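Enolase from the environmental genome shotgun sequencing of the Sargasso Sea (PDB 2QGY) is of unknown function but belongs to the enolase superfamily, binds a magnesium ion and probably acts on carboxylate substrates, as do mandelate racemase and muconate lactonizing relatives. Local coordinates at residues A[48-53]-A[362-367]; A[258-263]-A[270-275]. All blocks are in the same frame, centred on the assembly; numbering follows the deposited sequence.

Interactions 1 and 2 lie on opposite sides of the chain's centre, their own centres about 29 Å apart, and both segments of interaction 2 fall between those of interaction 1 in sequence. They hold different elements. Interaction 1 joins the outer strand 48-53 of the N-terminal antiparallel sheet to 362-367, 309 residues away, and is partly buried: isoleucines lie on an indole, and a carboxylate salt-bridged to Lys40 lies by the benzo end of the ring. Interaction 2 joins neighbours in the barrel, helix 257-265 and strand 271-272, and all four touching residues are buried. There the contact is wholly apolar, led by an edge-to-face phenylalanine pair.

Interaction 1: A[48-53]-A[362-367]; sequences EGWGEA and IVIHED
Strand 48-53 and the chain at 362-367 come nearest at Trp50 and Ile362, whose CA atoms are 7.2 Å apart, so the contact is made through side chains and not by backbone pairing. The strand is an outer member of the antiparallel sheet in the N-terminal domain of the enolase superfamily fold. It pairs with strand 37-43, while 362-367 lies near the far end of the chain and runs into helix 366-371. One indole carries the join. Two isoleucines lie over the same face of Trp50: the CG2 methyl of Ile362 sits 3.7 Å from the centroid of the five-membered ring and only 9° off its normal, and Ile364 CD1 lies 3.8 Å from the centroid of the six-membered ring, 20° off. Both are CH-pi contacts. Ile362 presents its CG2 branch while its CG1 arm leads away, whereas Ile364 reaches the ring with CD1, at the end of its CG1 arm, and with CG2, which meets Trp50 CH2. Trp19 also meets the indole, with its plane nearly parallel, and Val309 of helix 309-320 touches Trp50 and both isoleucines. Polar groups gather at the outer end. Lys40 bridges the carboxylates of Glu48 and Glu366, whose OE2 atoms are 4.7 Å apart, and its charge probably offsets their mutual repulsion. With chi1 at -70°, Glu366 sets CG in the ring plane at the indole edge, 4.0 Å from Trp50 CH2, and the extended chain beyond carries OE2 toward Lys40, 3.8 Å from Trp50 CZ2.

Interaction 2: A[258-263]-A[270-275]; sequences VHFREL and DIFNPD
Phe260 turns its edge toward the face of Phe272 in a T-shaped (edge-to-face) pair, with ring centroids 5.3 Å apart and planes inclined at 64°. The atom that leads is Phe260 CD1. It stands over the Phe272 ring but is displaced toward the rim, 3.8 Å from Phe272 CD2 and equally close to CG. The tilt falls short of perpendicular, and Phe260 CE1 also nears Phe272 CB, so the edge leans across the root of the partner ring. In both phenylalanines CG lies anti to the carbonyl carbon (chi1 -67° in Phe260, -63° in Phe272), a setting that sends each ring across the gap between helix and strand.

Leu263, one turn further along the helix, meets the other end of Phe272. Its CD1 methyl approaches obliquely, 3.7 Å from Phe272 CE1, and its CB packs against CE1 and CZ. At the far end of Phe260, Pro274 CB lies 3.9 Å from CZ, again oblique to the ring. The helix therefore supplies Phe260 and Leu263, and the strand with the loop after it supplies Phe272 and Pro274.

These elements belong to the beta-alpha-beta unit of strand 248-250, helix 257-265 and strand 271-272 in the TIM-type barrel of the C-terminal domain. Leu263 extends the packing to Ile234 and Leu237 of helix 234-243, and Phe260 touches Met279. Just past strand 271-272, Asn273 points its CB away from the helix, and its OD1 accepts a hydrogen bond from the backbone N of Glu252, a magnesium ligand.

The four meeting side chains offer only carbon, so dispersion, hydrophobic burial and the weak electrostatics of a ring edge over a ring face account for the attraction between them.

Interaction 1: A[48-53]-A[362-367]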
loop_
_atom_site.group_PDB
_atom_site.type_symbol
_atom_site.label_atom_id
_atom_site.label_comp_id
_atom_site.label_asym_id
_atom_site.label_seq_id
_atom_site.Cartn_x
_atom_site.Cartn_y
_atom_site.Cartn_z
ATOM N N GLU A 48 -10.317 26.737 8.730
ATOM C CA GLU A 48 -9.437 25.701 9.254
ATOM C C GLU A 48 -10.122 24.352 9.163
ATOM O O GLU A 48 -11.305 24.217 9.513
ATOM C CB GLU A 48 -9.111 25.969 10.724
ATOM C CG GLU A 48 -8.302 27.215 10.978
ATOM C CD GLU A 48 -7.835 27.322 12.433
ATOM O OE1 GLU A 48 -8.530 26.803 13.335
ATOM O OE2 GLU A 48 -6.776 27.941 12.677
ATOM N N GLY A 49 -9.386 23.357 8.684
ATOM C CA GLY A 49 -9.917 21.987 8.681
ATOM C C GLY A 49 -8.938 21.024 9.318
ATOM O O GLY A 49 -7.743 21.076 9.038
ATOM N N TRP A 50 -9.476 20.092 10.094
ATOM C CA TRP A 50 -8.678 19.098 10.799
ATOM C C TRP A 50 -8.837 17.712 10.177
ATOM O O TRP A 50 -9.958 17.309 9.827
ATOM C CB TRP A 50 -9.112 19.024 12.251
ATOM C CG TRP A 50 -8.747 20.229 13.033
ATOM C CD1 TRP A 50 -9.491 21.366 13.201
ATOM C CD2 TRP A 50 -7.548 20.409 13.786
ATOM N NE1 TRP A 50 -8.810 22.261 14.007
ATOM C CE2 TRP A 50 -7.616 21.694 14.381
ATOM C CE3 TRP A 50 -6.409 19.608 14.008
ATOM C CZ2 TRP A 50 -6.585 22.197 15.207
ATOM C CZ3 TRP A 50 -5.377 20.103 14.818
ATOM C CH2 TRP A 50 -5.472 21.401 15.401
ATOM N N GLY A 51 -7.708 17.008 10.073
ATOM C CA GLY A 51 -7.641 15.645 9.523
ATOM C C GLY A 51 -6.746 14.810 10.420
ATOM O O GLY A 51 -6.008 15.325 11.272
ATOM N N GLU A 52 -6.812 13.502 10.220
ATOM C CA GLU A 52 -5.977 12.572 10.954
ATOM C C GLU A 52 -5.710 11.401 10.020
ATOM O O GLU A 52 -6.616 10.982 9.314
ATOM C CB GLU A 52 -6.686 12.085 12.220
ATOM C CG GLU A 52 -5.788 11.141 13.059
ATOM C CD GLU A 52 -6.202 10.928 14.511
ATOM O OE1 GLU A 52 -7.190 11.540 15.025
ATOM O OE2 GLU A 52 -5.511 10.107 15.167
ATOM N N ALA A 53 -4.454 10.955 9.951
ATOM C CA ALA A 53 -4.042 9.813 9.122
ATOM C C ALA A 53 -3.879 8.603 10.013
ATOM O O ALA A 53 -3.415 8.733 11.160
ATOM C CB ALA A 53 -2.683 10.081 8.448
ATOM N N ILE A 362 -14.155 20.040 15.898
ATOM C CA ILE A 362 -12.862 19.898 16.587
ATOM C C ILE A 362 -12.459 21.217 17.276
ATOM O O ILE A 362 -12.432 22.283 16.653
ATOM C CB ILE A 362 -11.756 19.375 15.632
ATOM C CG1 ILE A 362 -12.129 17.971 15.119
ATOM C CG2 ILE A 362 -10.368 19.411 16.290
ATOM C CD1 ILE A 362 -12.198 16.921 16.180
ATOM N N VAL A 363 -12.138 21.105 18.552
ATOM C CA VAL A 363 -11.565 22.191 19.326
ATOM C C VAL A 363 -10.292 21.643 19.939
ATOM O O VAL A 363 -10.347 20.856 20.878
ATOM C CB VAL A 363 -12.533 22.645 20.455
ATOM C CG1 VAL A 363 -11.892 23.744 21.341
ATOM C CG2 VAL A 363 -13.865 23.159 19.883
ATOM N N ILE A 364 -9.145 22.040 19.396
ATOM C CA ILE A 364 -7.855 21.507 19.861
ATOM C C ILE A 364 -6.975 22.636 20.386
ATOM O O ILE A 364 -6.888 23.699 19.769
ATOM C CB ILE A 364 -7.134 20.699 18.750
ATOM C CG1 ILE A 364 -7.697 19.264 18.688
ATOM C CG2 ILE A 364 -5.627 20.590 18.975
ATOM C CD1 ILE A 364 -7.192 18.535 17.452
ATOM N N HIS A 365 -6.336 22.374 21.524
ATOM C CA HIS A 365 -5.384 23.279 22.124
ATOM C C HIS A 365 -4.016 22.939 21.557
ATOM O O HIS A 365 -3.353 21.994 21.996
ATOM C CB HIS A 365 -5.411 23.125 23.634
ATOM C CG HIS A 365 -6.703 23.547 24.259
ATOM N ND1 HIS A 365 -6.820 24.699 25.010
ATOM C CD2 HIS A 365 -7.934 22.980 24.242
ATOM C CE1 HIS A 365 -8.067 24.820 25.432
ATOM N NE2 HIS A 365 -8.765 23.792 24.976
ATOM N N GLU A 366 -3.611 23.704 20.549
ATOM C CA GLU A 366 -2.446 23.345 19.746
ATOM C C GLU A 366 -1.149 23.359 20.540
ATOM O O GLU A 366 -0.225 22.619 20.221
ATOM C CB GLU A 366 -2.318 24.258 18.534
ATOM C CG GLU A 366 -3.400 24.019 17.518
ATOM C CD GLU A 366 -3.406 25.012 16.372
ATOM O OE1 GLU A 366 -2.326 25.438 15.902
ATOM O OE2 GLU A 366 -4.517 25.340 15.933
ATOM N N ASP A 367 -1.072 24.192 21.572
ATOM C CA ASP A 367 0.168 24.229 22.355
ATOM C C ASP A 367 0.337 22.945 23.153
ATOM O O ASP A 367 1.454 22.439 23.266
ATOM C CB ASP A 367 0.298 25.514 23.189
ATOM C CG ASP A 367 0.585 26.759 22.318
ATOM O OD1 ASP A 367 0.967 26.619 21.115
ATOM O OD2 ASP A 367 0.436 27.892 22.850
#

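Interaction 2: A[258-263]-A[270-275]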
loop_
_atom_site.group_PDB
_atom_site.type_symbol
_atom_site.label_atom_id
_atom_site.label_comp_id
_atom_site.label_asym_id
_atom_site.label_seq_id
_atom_site.Cartn_x
_atom_site.Cartn_y
_atom_site.Cartn_z
ATOM N N VAL A 258 -11.447 -1.196 -4.990
ATOM C CA VAL A 258 -11.392 -2.431 -5.779
ATOM C C VAL A 258 -11.349 -3.674 -4.896
ATOM O O VAL A 258 -12.105 -4.615 -5.152
ATOM C CB VAL A 258 -10.195 -2.419 -6.751
ATOM C CG1 VAL A 258 -10.115 -3.749 -7.522
ATOM C CG2 VAL A 258 -10.327 -1.229 -7.722
ATOM N N HIS A 259 -10.500 -3.675 -3.860
ATOM C CA HIS A 259 -10.425 -4.854 -2.977
ATOM C C HIS A 259 -11.802 -5.098 -2.336
ATOM O O HIS A 259 -12.275 -6.244 -2.279
ATOM C CB HIS A 259 -9.352 -4.664 -1.909
ATOM C CG HIS A 259 -9.342 -5.747 -0.867
ATOM N ND1 HIS A 259 -8.919 -7.031 -1.129
ATOM C CD2 HIS A 259 -9.799 -5.753 0.403
ATOM C CE1 HIS A 259 -9.037 -7.759 -0.036
ATOM N NE2 HIS A 259 -9.585 -7.011 0.908
ATOM N N PHE A 260 -12.439 -4.039 -1.846
ATOM C CA PHE A 260 -13.753 -4.228 -1.191
ATOM C C PHE A 260 -14.842 -4.672 -2.155
ATOM O O PHE A 260 -15.697 -5.494 -1.775
ATOM C CB PHE A 260 -14.160 -3.016 -0.340
ATOM C CG PHE A 260 -13.268 -2.818 0.884
ATOM C CD1 PHE A 260 -13.532 -3.492 2.071
ATOM C CD2 PHE A 260 -12.099 -2.061 0.788
ATOM C CE1 PHE A 260 -12.690 -3.367 3.185
ATOM C CE2 PHE A 260 -11.248 -1.922 1.890
ATOM C CZ PHE A 260 -11.534 -2.582 3.082
ATOM N N ARG A 261 -14.776 -4.206 -3.401
ATOM C CA ARG A 261 -15.694 -4.704 -4.425
ATOM C C ARG A 261 -15.476 -6.192 -4.671
ATOM O O ARG A 261 -16.433 -6.907 -4.852
ATOM C CB ARG A 261 -15.583 -3.908 -5.732
ATOM C CG ARG A 261 -16.332 -2.614 -5.613
ATOM C CD ARG A 261 -15.956 -1.609 -6.677
ATOM N NE ARG A 261 -16.742 -0.399 -6.488
ATOM C CZ ARG A 261 -16.447 0.773 -7.050
ATOM N NH1 ARG A 261 -15.389 0.884 -7.841
ATOM N NH2 ARG A 261 -17.222 1.822 -6.840
ATOM N N GLU A 262 -14.221 -6.635 -4.705
ATOM C CA GLU A 262 -13.932 -8.072 -4.832
ATOM C C GLU A 262 -14.503 -8.843 -3.641
ATOM O O GLU A 262 -15.069 -9.920 -3.842
ATOM C CB GLU A 262 -12.431 -8.324 -4.958
ATOM C CG GLU A 262 -12.008 -9.831 -5.068
ATOM C CD GLU A 262 -12.408 -10.493 -6.380
ATOM O OE1 GLU A 262 -12.733 -9.768 -7.331
ATOM O OE2 GLU A 262 -12.391 -11.752 -6.451
ATOM N N LEU A 263 -14.343 -8.339 -2.414
ATOM C CA LEU A 263 -14.905 -9.045 -1.236
ATOM C C LEU A 263 -16.419 -9.158 -1.380
ATOM O O LEU A 263 -16.994 -10.197 -1.094
ATOM C CB LEU A 263 -14.586 -8.334 0.093
ATOM C CG LEU A 263 -13.119 -8.240 0.531
ATOM C CD1 LEU A 263 -13.107 -7.281 1.713
ATOM C CD2 LEU A 263 -12.616 -9.624 0.988
ATOM N N ASP A 270 -19.050 -10.635 6.265
ATOM C CA ASP A 270 -20.347 -10.158 6.730
ATOM C C ASP A 270 -20.292 -8.664 7.085
ATOM O O ASP A 270 -21.307 -7.955 7.012
ATOM C CB ASP A 270 -20.729 -10.983 7.964
ATOM C CG ASP A 270 -20.857 -12.474 7.631
ATOM O OD1 ASP A 270 -21.799 -12.772 6.887
ATOM O OD2 ASP A 270 -20.034 -13.331 8.044
ATOM N N ILE A 271 -19.104 -8.207 7.482
ATOM C CA ILE A 271 -18.902 -6.822 7.949
ATOM C C ILE A 271 -17.530 -6.382 7.449
ATOM O O ILE A 271 -16.585 -7.144 7.497
ATOM C CB ILE A 271 -18.895 -6.759 9.517
ATOM C CG1 ILE A 271 -20.229 -7.264 10.109
ATOM C CG2 ILE A 271 -18.561 -5.313 10.027
ATOM C CD1 ILE A 271 -20.168 -7.584 11.629
ATOM N N PHE A 272 -17.406 -5.148 6.979
ATOM C CA PHE A 272 -16.090 -4.632 6.634
ATOM C C PHE A 272 -15.647 -3.626 7.706
ATOM O O PHE A 272 -16.468 -2.861 8.190
ATOM C CB PHE A 272 -16.146 -3.861 5.312
ATOM C CG PHE A 272 -16.535 -4.691 4.108
ATOM C CD1 PHE A 272 -16.272 -6.067 4.049
ATOM C CD2 PHE A 272 -17.157 -4.080 3.024
ATOM C CE1 PHE A 272 -16.623 -6.808 2.885
ATOM C CE2 PHE A 272 -17.496 -4.826 1.862
ATOM C CZ PHE A 272 -17.217 -6.168 1.812
ATOM N N ASN A 273 -14.360 -3.608 8.056
ATOM C CA ASN A 273 -13.870 -2.653 9.043
ATOM C C ASN A 273 -12.639 -1.870 8.514
ATOM O O ASN A 273 -11.623 -1.826 9.168
ATOM C CB ASN A 273 -13.597 -3.344 10.399
ATOM C CG ASN A 273 -12.382 -4.281 10.354
ATOM O OD1 ASN A 273 -12.041 -4.825 9.303
ATOM N ND2 ASN A 273 -11.690 -4.424 11.490
ATOM N N PRO A 274 -12.767 -1.200 7.357
ATOM C CA PRO A 274 -11.649 -0.347 6.920
ATOM C C PRO A 274 -11.439 0.716 8.025
ATOM O O PRO A 274 -12.405 1.100 8.729
ATOM C CB PRO A 274 -12.179 0.328 5.648
ATOM C CG PRO A 274 -13.677 0.342 5.806
ATOM C CD PRO A 274 -13.958 -1.027 6.503
ATOM N N ASP A 275 -10.221 1.230 8.149
ATOM C CA ASP A 275 -9.992 2.265 9.175
ATOM C C ASP A 275 -10.503 3.598 8.625
ATOM O O ASP A 275 -10.371 3.906 7.437
ATOM C CB ASP A 275 -8.508 2.370 9.537
ATOM C CG ASP A 275 -8.257 3.291 10.742
ATOM O OD1 ASP A 275 -8.170 2.788 11.884
ATOM O OD2 ASP A 275 -8.176 4.521 10.547
#